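PDB 1ZCE: hypothetical protein Atu2648 from Agrobacterium tumefaciens str. C58, which is of unknown function but folds as an EVE domain, related to the PUA and ASCH domains, and may therefore bind nucleic acids. Local coordinates for residues D93-V98 / G137-P142; E17-K22 / V86-V91; T30-Y35 / R119-P124. All blocks are in the same frame, centred on the assembly; numbering follows the deposited sequence.

Interaction 1 (D93-V98 / G137-P142); sequences DMPQPV and GGLANP
Met94, present as selenomethionine, has CG anti to the backbone N (chi1 -179°), 3.8 Å from Gly137 CA, and two further bends bring the selenium to within 3.6 Å of the same atom; Leu139 CG, anti to its carbonyl carbon (chi1 -74°), meets Pro95 CD at 3.5 Å. Val98 CG2 also touches Gly137 CA, at 3.6 Å. Glycine suits this place because a side chain would run into the selenium and crowd the valine methyl, so only a bare CA fits.

A single hydrogen bond ties the segments together. Gln96 N donates to Gly137 O at 2.9 Å and is nearly straight at the hydrogen (164°), although it arrives from above the carbonyl plane. The same oxygen rests over the Pro95 ring, with CB only 3.2 Å away. In return, Gly137 CA makes a C-H...O contact with Gln96 O at 3.2 Å, so each backbone presents an acceptor to the other.

Further along, the Pro95 ring and the Leu139 side chain cross at about a right angle. Leu139 CD1 continues inward to the Met94 selenium, and the side chain also touches Ile64 of strand 60-73. On the solvent side the bent Gln96 side chain lays OE1 3.3 Å from Gly138 CA, a place open to an amide because Gly138 has no side chain.

Proline at 95 fits the corner where strand 84-99 turns. Against that corner, helix 127-136 of the EVE domain finishes in a Schellman motif: Leu139 N bonds back to Cys134 O and Gly138 N to Arg135 O. Gly138 is the C-prime residue, its positive phi calling for glycine because a side chain would jam against the preceding carbonyl O.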
loop_
_atom_site.group_PDB
_atom_site.type_symbol
_atom_site.label_atom_id
_atom_site.label_comp_id
_atom_site.label_asym_id
_atom_site.label_seq_id
_atom_site.Cartn_x
_atom_site.Cartn_y
_atom_site.Cartn_z
ATOM N N ASP A 93 0.045 -12.982 -0.136
ATOM C CA ASP A 93 -1.324 -12.673 0.243
ATOM C C ASP A 93 -1.362 -12.511 1.751
ATOM O O ASP A 93 -0.445 -12.932 2.457
ATOM C CB ASP A 93 -2.266 -13.823 -0.127
ATOM C CG ASP A 93 -2.158 -14.228 -1.577
ATOM O OD1 ASP A 93 -2.330 -13.357 -2.451
ATOM O OD2 ASP A 93 -1.908 -15.422 -1.841
HETATM N N MSE A 94 -2.410 -11.866 2.242
HETATM C CA MSE A 94 -2.588 -11.743 3.676
HETATM C C MSE A 94 -3.444 -12.982 3.929
HETATM O O MSE A 94 -4.562 -13.070 3.427
HETATM C CB MSE A 94 -3.372 -10.480 4.027
HETATM C CG MSE A 94 -3.570 -10.280 5.526
HETATM SE SE MSE A 94 -1.907 -10.070 6.483
HETATM C CE MSE A 94 -1.631 -8.197 6.128
ATOM N N PRO A 95 -2.919 -13.970 4.676
ATOM C CA PRO A 95 -3.648 -15.209 4.978
ATOM C C PRO A 95 -5.128 -14.995 5.277
ATOM O O PRO A 95 -5.994 -15.630 4.670
ATOM C CB PRO A 95 -2.877 -15.769 6.163
ATOM C CG PRO A 95 -1.469 -15.406 5.808
ATOM C CD PRO A 95 -1.604 -13.967 5.344
ATOM N N GLN A 96 -5.413 -14.110 6.225
ATOM C CA GLN A 96 -6.784 -13.779 6.586
ATOM C C GLN A 96 -6.924 -12.270 6.428
ATOM O O GLN A 96 -6.561 -11.507 7.324
ATOM C CB GLN A 96 -7.089 -14.186 8.034
ATOM C CG GLN A 96 -7.117 -15.689 8.283
ATOM C CD GLN A 96 -5.735 -16.296 8.389
ATOM O OE1 GLN A 96 -4.931 -15.892 9.229
ATOM N NE2 GLN A 96 -5.451 -17.277 7.538
ATOM N N PRO A 97 -7.434 -11.819 5.273
ATOM C CA PRO A 97 -7.613 -10.390 5.005
ATOM C C PRO A 97 -8.190 -9.646 6.208
ATOM O O PRO A 97 -9.154 -10.095 6.825
ATOM C CB PRO A 97 -8.533 -10.388 3.790
ATOM C CG PRO A 97 -8.041 -11.588 3.031
ATOM C CD PRO A 97 -7.915 -12.627 4.137
ATOM N N VAL A 98 -7.589 -8.505 6.529
ATOM C CA VAL A 98 -7.994 -7.700 7.677
ATOM C C VAL A 98 -8.969 -6.590 7.295
ATOM O O VAL A 98 -8.625 -5.670 6.553
ATOM C CB VAL A 98 -6.751 -7.083 8.356
ATOM C CG1 VAL A 98 -7.152 -6.349 9.617
ATOM C CG2 VAL A 98 -5.734 -8.176 8.662
ATOM N N GLY A 137 -3.787 -10.563 10.465
ATOM C CA GLY A 137 -3.980 -11.236 9.195
ATOM C C GLY A 137 -3.318 -12.593 9.062
ATOM O O GLY A 137 -3.311 -13.169 7.974
ATOM N N GLY A 138 -2.750 -13.101 10.152
ATOM C CA GLY A 138 -2.119 -14.409 10.116
ATOM C C GLY A 138 -0.645 -14.465 9.751
ATOM O O GLY A 138 -0.130 -15.540 9.433
ATOM N N LEU A 139 0.040 -13.327 9.792
ATOM C CA LEU A 139 1.464 -13.287 9.467
ATOM C C LEU A 139 2.328 -12.909 10.665
ATOM O O LEU A 139 2.469 -11.729 10.993
ATOM C CB LEU A 139 1.730 -12.302 8.328
ATOM C CG LEU A 139 1.316 -12.734 6.922
ATOM C CD1 LEU A 139 1.676 -11.636 5.936
ATOM C CD2 LEU A 139 2.023 -14.035 6.547
ATOM N N ALA A 140 2.912 -13.921 11.305
ATOM C CA ALA A 140 3.771 -13.729 12.469
ATOM C C ALA A 140 4.992 -12.875 12.135
ATOM O O ALA A 140 5.097 -11.735 12.580
ATOM C CB ALA A 140 4.209 -15.081 13.011
ATOM N N ASN A 141 5.913 -13.436 11.355
ATOM C CA ASN A 141 7.130 -12.733 10.940
ATOM C C ASN A 141 6.982 -12.335 9.476
ATOM O O ASN A 141 7.532 -12.983 8.588
ATOM C CB ASN A 141 8.360 -13.635 11.098
ATOM C CG ASN A 141 8.826 -13.740 12.535
ATOM O OD1 ASN A 141 9.164 -12.737 13.163
ATOM N ND2 ASN A 141 8.851 -14.957 13.062
ATOM N N PRO A 142 6.249 -11.243 9.212
ATOM C CA PRO A 142 6.009 -10.743 7.856
ATOM C C PRO A 142 7.229 -10.176 7.140
ATOM O O PRO A 142 8.277 -9.950 7.744
ATOM C CB PRO A 142 4.941 -9.680 8.081
ATOM C CG PRO A 142 5.362 -9.088 9.382
ATOM C CD PRO A 142 5.665 -10.326 10.209
#

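Interaction 2 (E17-K22 / V86-V91); sequences EMQKAK and VDIRAV
Gln19 and Ile88 make the direct polar link between helix and strand, a weak hydrogen bond. Gln19 CG stands anti to the backbone N (chi1 -178°), and the chain then bends so that NE2 comes 3.2 Å from Ile88 O, but the bond is poorly aligned, with only 125° at the hydrogen.

A water supplies firmer polar contact. It accepts from Gln19 NE2 and, at 2.9 Å, from Ala90 N, and it donates to Gln19 O at 2.7 Å. Both the side chain and the carbonyl of one glutamine are therefore coupled to the strand backbone. Glutamine suits this seam because its amide can also offer an acceptor: OE1 receives a hydrogen bond from Trp14 NE1.

Within the PUA-related EVE fold this is a helix laid across a sheet strand: the axes of 17-22 and 86-91 cross at 95° and come within 6.8 Å. At so steep a crossing just Gln19 and Lys20 of the helix meet the strand, the CA atoms of Lys20 and Ala90 being 5.4 Å apart.

Apolar contact is sparse. The small Ala90 lets the helix come close, and its CB lies 3.9 Å from Lys20 CG. Ile88 adds van der Waals contact with the amide oxygen, CG1 standing 4.1 Å from Gln19 OE1 where the two side chains cross at about a right angle; Ile88 also packs on Trp29.

Charge pairing lies at the margin. Lysine suits a partly exposed place: its CG rests on the alanine while NZ leads away to a salt bridge with Asp93, with Glu17 OE2 a long 3.8 Å from NZ. Arg89 points away from the helix and pairs with Glu66.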
loop_
_atom_site.group_PDB
_atom_site.type_symbol
_atom_site.label_atom_id
_atom_site.label_comp_id
_atom_site.label_asym_id
_atom_site.label_seq_id
_atom_site.Cartn_x
_atom_site.Cartn_y
_atom_site.Cartn_z
ATOM N N GLU A 17 -5.928 -9.560 -7.244
ATOM C CA GLU A 17 -5.691 -10.648 -8.187
ATOM C C GLU A 17 -4.942 -10.121 -9.408
ATOM O O GLU A 17 -4.013 -10.759 -9.896
ATOM C CB GLU A 17 -7.015 -11.286 -8.610
ATOM C CG GLU A 17 -7.712 -12.070 -7.504
ATOM C CD GLU A 17 -6.987 -13.354 -7.140
ATOM O OE1 GLU A 17 -7.405 -14.017 -6.166
ATOM O OE2 GLU A 17 -6.004 -13.706 -7.826
HETATM N N MSE A 18 -5.341 -8.949 -9.896
HETATM C CA MSE A 18 -4.678 -8.355 -11.050
HETATM C C MSE A 18 -3.242 -7.983 -10.689
HETATM O O MSE A 18 -2.327 -8.132 -11.503
HETATM C CB MSE A 18 -5.438 -7.116 -11.521
HETATM C CG MSE A 18 -6.833 -7.421 -12.050
HETATM SE SE MSE A 18 -7.850 -5.823 -12.423
HETATM C CE MSE A 18 -7.522 -5.688 -14.315
ATOM N N GLN A 19 -3.050 -7.500 -9.465
ATOM C CA GLN A 19 -1.723 -7.126 -9.002
ATOM C C GLN A 19 -0.820 -8.362 -9.000
ATOM O O GLN A 19 0.296 -8.321 -9.513
ATOM C CB GLN A 19 -1.808 -6.515 -7.598
ATOM C CG GLN A 19 -0.471 -6.045 -7.047
ATOM C CD GLN A 19 0.159 -4.959 -7.900
ATOM O OE1 GLN A 19 -0.441 -3.910 -8.125
ATOM N NE2 GLN A 19 1.374 -5.209 -8.379
ATOM N N LYS A 20 -1.304 -9.464 -8.434
ATOM C CA LYS A 20 -0.509 -10.688 -8.398
ATOM C C LYS A 20 -0.195 -11.199 -9.803
ATOM O O LYS A 20 0.890 -11.728 -10.049
ATOM C CB LYS A 20 -1.225 -11.779 -7.596
ATOM C CG LYS A 20 -1.284 -11.490 -6.104
ATOM C CD LYS A 20 -1.802 -12.679 -5.314
ATOM C CE LYS A 20 -3.256 -12.982 -5.625
ATOM N NZ LYS A 20 -3.757 -14.083 -4.756
ATOM N N ALA A 21 -1.139 -11.025 -10.723
ATOM C CA ALA A 21 -0.960 -11.477 -12.098
ATOM C C ALA A 21 0.200 -10.769 -12.795
ATOM O O ALA A 21 0.795 -11.312 -13.727
ATOM C CB ALA A 21 -2.246 -11.275 -12.886
ATOM N N LYS A 22 0.521 -9.558 -12.353
ATOM C CA LYS A 22 1.626 -8.816 -12.952
ATOM C C LYS A 22 2.963 -9.440 -12.581
ATOM O O LYS A 22 3.964 -9.239 -13.268
ATOM C CB LYS A 22 1.603 -7.350 -12.510
ATOM C CG LYS A 22 0.487 -6.525 -13.136
ATOM C CD LYS A 22 0.511 -6.610 -14.662
ATOM C CE LYS A 22 1.801 -6.055 -15.260
ATOM N NZ LYS A 22 1.935 -4.577 -15.096
ATOM N N VAL A 86 5.833 5.373 -7.948
ATOM C CA VAL A 86 6.668 4.184 -7.889
ATOM C C VAL A 86 5.935 3.068 -8.627
ATOM O O VAL A 86 4.827 3.255 -9.137
ATOM C CB VAL A 86 6.901 3.696 -6.425
ATOM C CG1 VAL A 86 7.725 4.712 -5.657
ATOM C CG2 VAL A 86 5.566 3.462 -5.723
ATOM N N ASP A 87 6.593 1.917 -8.701
ATOM C CA ASP A 87 6.015 0.710 -9.280
ATOM C C ASP A 87 6.017 -0.238 -8.086
ATOM O O ASP A 87 6.961 -0.215 -7.295
ATOM C CB ASP A 87 6.925 0.102 -10.350
ATOM C CG ASP A 87 6.890 0.849 -11.669
ATOM O OD1 ASP A 87 6.476 2.022 -11.702
ATOM O OD2 ASP A 87 7.303 0.248 -12.685
ATOM N N ILE A 88 4.980 -1.059 -7.944
ATOM C CA ILE A 88 4.930 -2.019 -6.846
ATOM C C ILE A 88 4.617 -3.410 -7.382
ATOM O O ILE A 88 4.074 -3.554 -8.477
ATOM C CB ILE A 88 3.851 -1.653 -5.779
ATOM C CG1 ILE A 88 2.458 -1.622 -6.413
ATOM C CG2 ILE A 88 4.182 -0.313 -5.139
ATOM C CD1 ILE A 88 1.326 -1.439 -5.403
ATOM N N ARG A 89 4.972 -4.432 -6.611
ATOM C CA ARG A 89 4.698 -5.808 -7.007
ATOM C C ARG A 89 4.286 -6.636 -5.799
ATOM O O ARG A 89 4.630 -6.317 -4.664
ATOM C CB ARG A 89 5.918 -6.441 -7.683
ATOM C CG ARG A 89 7.161 -6.533 -6.831
ATOM C CD ARG A 89 8.321 -7.028 -7.684
ATOM N NE ARG A 89 9.615 -6.921 -7.020
ATOM C CZ ARG A 89 10.780 -7.087 -7.639
ATOM N NH1 ARG A 89 11.915 -6.972 -6.963
ATOM N NH2 ARG A 89 10.809 -7.363 -8.937
ATOM N N ALA A 90 3.545 -7.703 -6.052
ATOM C CA ALA A 90 3.076 -8.565 -4.983
ATOM C C ALA A 90 4.205 -9.317 -4.291
ATOM O O ALA A 90 5.194 -9.702 -4.919
ATOM C CB ALA A 90 2.066 -9.551 -5.529
ATOM N N VAL A 91 4.055 -9.498 -2.984
ATOM C CA VAL A 91 5.022 -10.245 -2.193
ATOM C C VAL A 91 4.304 -11.505 -1.708
ATOM O O VAL A 91 4.784 -12.621 -1.910
ATOM C CB VAL A 91 5.533 -9.436 -0.977
ATOM C CG1 VAL A 91 6.419 -10.316 -0.106
ATOM C CG2 VAL A 91 6.327 -8.227 -1.453
HETATM O O HOH W 1 2.927 -7.872 -8.879
#

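Interaction 3 (T30-Y35 / R119-P124); sequences TGVRNY and RLSVQP
Asn34 and Leu120 form the closely packed part of this contact, Leu120 CD1 standing 3.7 Å from Asn34 OD1 where the two side chains cross at about a right angle. Asn34 CG is anti to the backbone N (chi1 177°), which puts it on the side of the 119-124 segment, and the amide (chi2 -74°) then turns OD1 to Leu120 and ND2 to Arg119.

Asparagine has a second task that explains its type. At the N-cap position of helix 35-42, its OD1 accepts from Ala37 N, so the oxygen caps the helix while the nitrogen faces a water.

The apolar inner side is looser: Val32 CG2 lies 4.2 Å from Val122 CG2. Branched, compact valines suit this buried place, where both side chains are directed toward the opposite segment, and Ser121 puts just its small OG against the same Val32 methyl, 4.1 Å away.

Toward solvent, Asn34 ND2 stops 3.8 Å from Arg119 NH1, the amide and guanidinium planes inclined by 43°. Both atoms are donors and do not bond to each other; a water accepts from both, from ND2 at 3.0 Å and weakly from NH1. A long, flexible arginine, bent at chi3, fits such an exposed, water-mediated margin.

Around the pair, Val32 packs on Ala37 and Met41 of helix 35-42, and Leu120 on Gln36 of that helix and Ser113 of helix 113-116. Strand 122-125, at one edge of the mixed sheet, is paired with strand 4-9, so the contact sets the start of helix 35-42 against the approach to an edge strand.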
loop_
_atom_site.group_PDB
_atom_site.type_symbol
_atom_site.label_atom_id
_atom_site.label_comp_id
_atom_site.label_asym_id
_atom_site.label_seq_id
_atom_site.Cartn_x
_atom_site.Cartn_y
_atom_site.Cartn_z
ATOM N N THR A 30 0.075 4.499 -11.205
ATOM C CA THR A 30 -0.423 5.699 -11.869
ATOM C C THR A 30 -1.728 6.247 -11.309
ATOM O O THR A 30 -2.410 5.592 -10.527
ATOM C CB THR A 30 -0.659 5.422 -13.359
ATOM O OG1 THR A 30 -1.651 4.398 -13.493
ATOM C CG2 THR A 30 0.620 4.954 -14.021
ATOM N N GLY A 31 -2.059 7.468 -11.718
ATOM C CA GLY A 31 -3.309 8.080 -11.302
ATOM C C GLY A 31 -3.344 8.851 -9.999
ATOM O O GLY A 31 -4.376 9.430 -9.667
ATOM N N VAL A 32 -2.249 8.862 -9.249
ATOM C CA VAL A 32 -2.233 9.603 -7.996
ATOM C C VAL A 32 -2.129 11.090 -8.309
ATOM O O VAL A 32 -1.193 11.529 -8.973
ATOM C CB VAL A 32 -1.054 9.163 -7.104
ATOM C CG1 VAL A 32 -0.957 10.065 -5.877
ATOM C CG2 VAL A 32 -1.244 7.715 -6.680
ATOM N N ARG A 33 -3.115 11.852 -7.843
ATOM C CA ARG A 33 -3.158 13.295 -8.067
ATOM C C ARG A 33 -3.352 14.008 -6.730
ATOM O O ARG A 33 -4.171 14.921 -6.592
ATOM C CB ARG A 33 -4.297 13.641 -9.033
ATOM C CG ARG A 33 -4.180 12.964 -10.399
ATOM C CD ARG A 33 -2.973 13.469 -11.186
ATOM N NE ARG A 33 -2.872 12.867 -12.517
ATOM C CZ ARG A 33 -2.136 11.796 -12.811
ATOM N NH1 ARG A 33 -1.421 11.196 -11.868
ATOM N NH2 ARG A 33 -2.116 11.321 -14.050
ATOM N N ASN A 34 -2.579 13.565 -5.747
ATOM C CA ASN A 34 -2.599 14.104 -4.394
ATOM C C ASN A 34 -1.132 14.325 -4.036
ATOM O O ASN A 34 -0.322 13.400 -4.127
ATOM C CB ASN A 34 -3.252 13.087 -3.452
ATOM C CG ASN A 34 -3.262 13.541 -2.005
ATOM O OD1 ASN A 34 -2.232 13.531 -1.330
ATOM N ND2 ASN A 34 -4.429 13.944 -1.520
ATOM N N TYR A 35 -0.786 15.545 -3.639
ATOM C CA TYR A 35 0.601 15.859 -3.318
ATOM C C TYR A 35 1.191 15.023 -2.194
ATOM O O TYR A 35 2.312 14.531 -2.307
ATOM C CB TYR A 35 0.743 17.347 -2.992
ATOM C CG TYR A 35 0.390 18.245 -4.155
ATOM C CD1 TYR A 35 -0.696 19.115 -4.086
ATOM C CD2 TYR A 35 1.131 18.211 -5.332
ATOM C CE1 TYR A 35 -1.037 19.928 -5.164
ATOM C CE2 TYR A 35 0.797 19.017 -6.415
ATOM C CZ TYR A 35 -0.288 19.874 -6.325
ATOM O OH TYR A 35 -0.624 20.670 -7.397
ATOM N N ARG A 119 -8.708 11.072 2.699
ATOM C CA ARG A 119 -8.407 11.307 1.289
ATOM C C ARG A 119 -7.012 10.912 0.813
ATOM O O ARG A 119 -6.624 11.237 -0.309
ATOM C CB ARG A 119 -8.631 12.783 0.964
ATOM C CG ARG A 119 -10.075 13.233 1.069
ATOM C CD ARG A 119 -10.202 14.737 0.886
ATOM N NE ARG A 119 -9.298 15.243 -0.145
ATOM C CZ ARG A 119 -8.137 15.839 0.109
ATOM N NH1 ARG A 119 -7.373 16.265 -0.889
ATOM N NH2 ARG A 119 -7.746 16.021 1.363
ATOM N N LEU A 120 -6.260 10.215 1.651
ATOM C CA LEU A 120 -4.911 9.809 1.283
ATOM C C LEU A 120 -4.911 8.392 0.708
ATOM O O LEU A 120 -5.224 7.436 1.417
ATOM C CB LEU A 120 -4.013 9.882 2.510
ATOM C CG LEU A 120 -2.525 9.775 2.204
ATOM C CD1 LEU A 120 -2.091 10.955 1.340
ATOM C CD2 LEU A 120 -1.743 9.756 3.506
ATOM N N SER A 121 -4.543 8.257 -0.567
ATOM C CA SER A 121 -4.541 6.952 -1.235
ATOM C C SER A 121 -3.263 6.143 -1.035
ATOM O O SER A 121 -3.256 4.930 -1.249
ATOM C CB SER A 121 -4.805 7.121 -2.736
ATOM O OG SER A 121 -3.693 7.709 -3.388
ATOM N N VAL A 122 -2.182 6.819 -0.654
ATOM C CA VAL A 122 -0.896 6.168 -0.393
ATOM C C VAL A 122 -0.495 6.734 0.961
ATOM O O VAL A 122 -0.291 7.946 1.110
ATOM C CB VAL A 122 0.139 6.520 -1.468
ATOM C CG1 VAL A 122 1.439 5.779 -1.188
ATOM C CG2 VAL A 122 -0.395 6.151 -2.838
ATOM N N GLN A 123 -0.377 5.846 1.942
ATOM C CA GLN A 123 -0.130 6.262 3.314
ATOM C C GLN A 123 1.023 5.611 4.054
ATOM O O GLN A 123 1.499 4.539 3.686
ATOM C CB GLN A 123 -1.392 5.984 4.146
ATOM C CG GLN A 123 -2.708 6.357 3.482
ATOM C CD GLN A 123 -3.923 5.812 4.218
ATOM O OE1 GLN A 123 -5.046 6.255 3.982
ATOM N NE2 GLN A 123 -3.707 4.838 5.102
ATOM N N PRO A 124 1.494 6.272 5.120
ATOM C CA PRO A 124 2.582 5.687 5.897
ATOM C C PRO A 124 1.910 4.710 6.872
ATOM O O PRO A 124 0.712 4.817 7.162
ATOM C CB PRO A 124 3.187 6.889 6.616
ATOM C CG PRO A 124 2.008 7.770 6.828
ATOM C CD PRO A 124 1.245 7.669 5.520
HETATM O O HOH W 2 -6.848 14.743 -3.186
#

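In the fold
All three contacts are partly buried and reach the same mixed sheet, but they use different chemistry. Interactions 1 and 2 share strand 84-99 and are joined by the Asp93–Lys20 salt bridge, their centres about 17 Å apart. Interaction 1 is a backbone-led join, with Met94, Val98 and Gly137 buried beneath an exposed Pro95–Gln96 corner and a good hydrogen bond. Interaction 2, a helix over the strand, buries Gln19 and Ile88 but relies on one weak direct bond and a bridging water. Interaction 3 lies at the edge strand 122-125, on the other side of the chain's centre from interaction 1, with buried valines beside an exposed, water-linked Arg119.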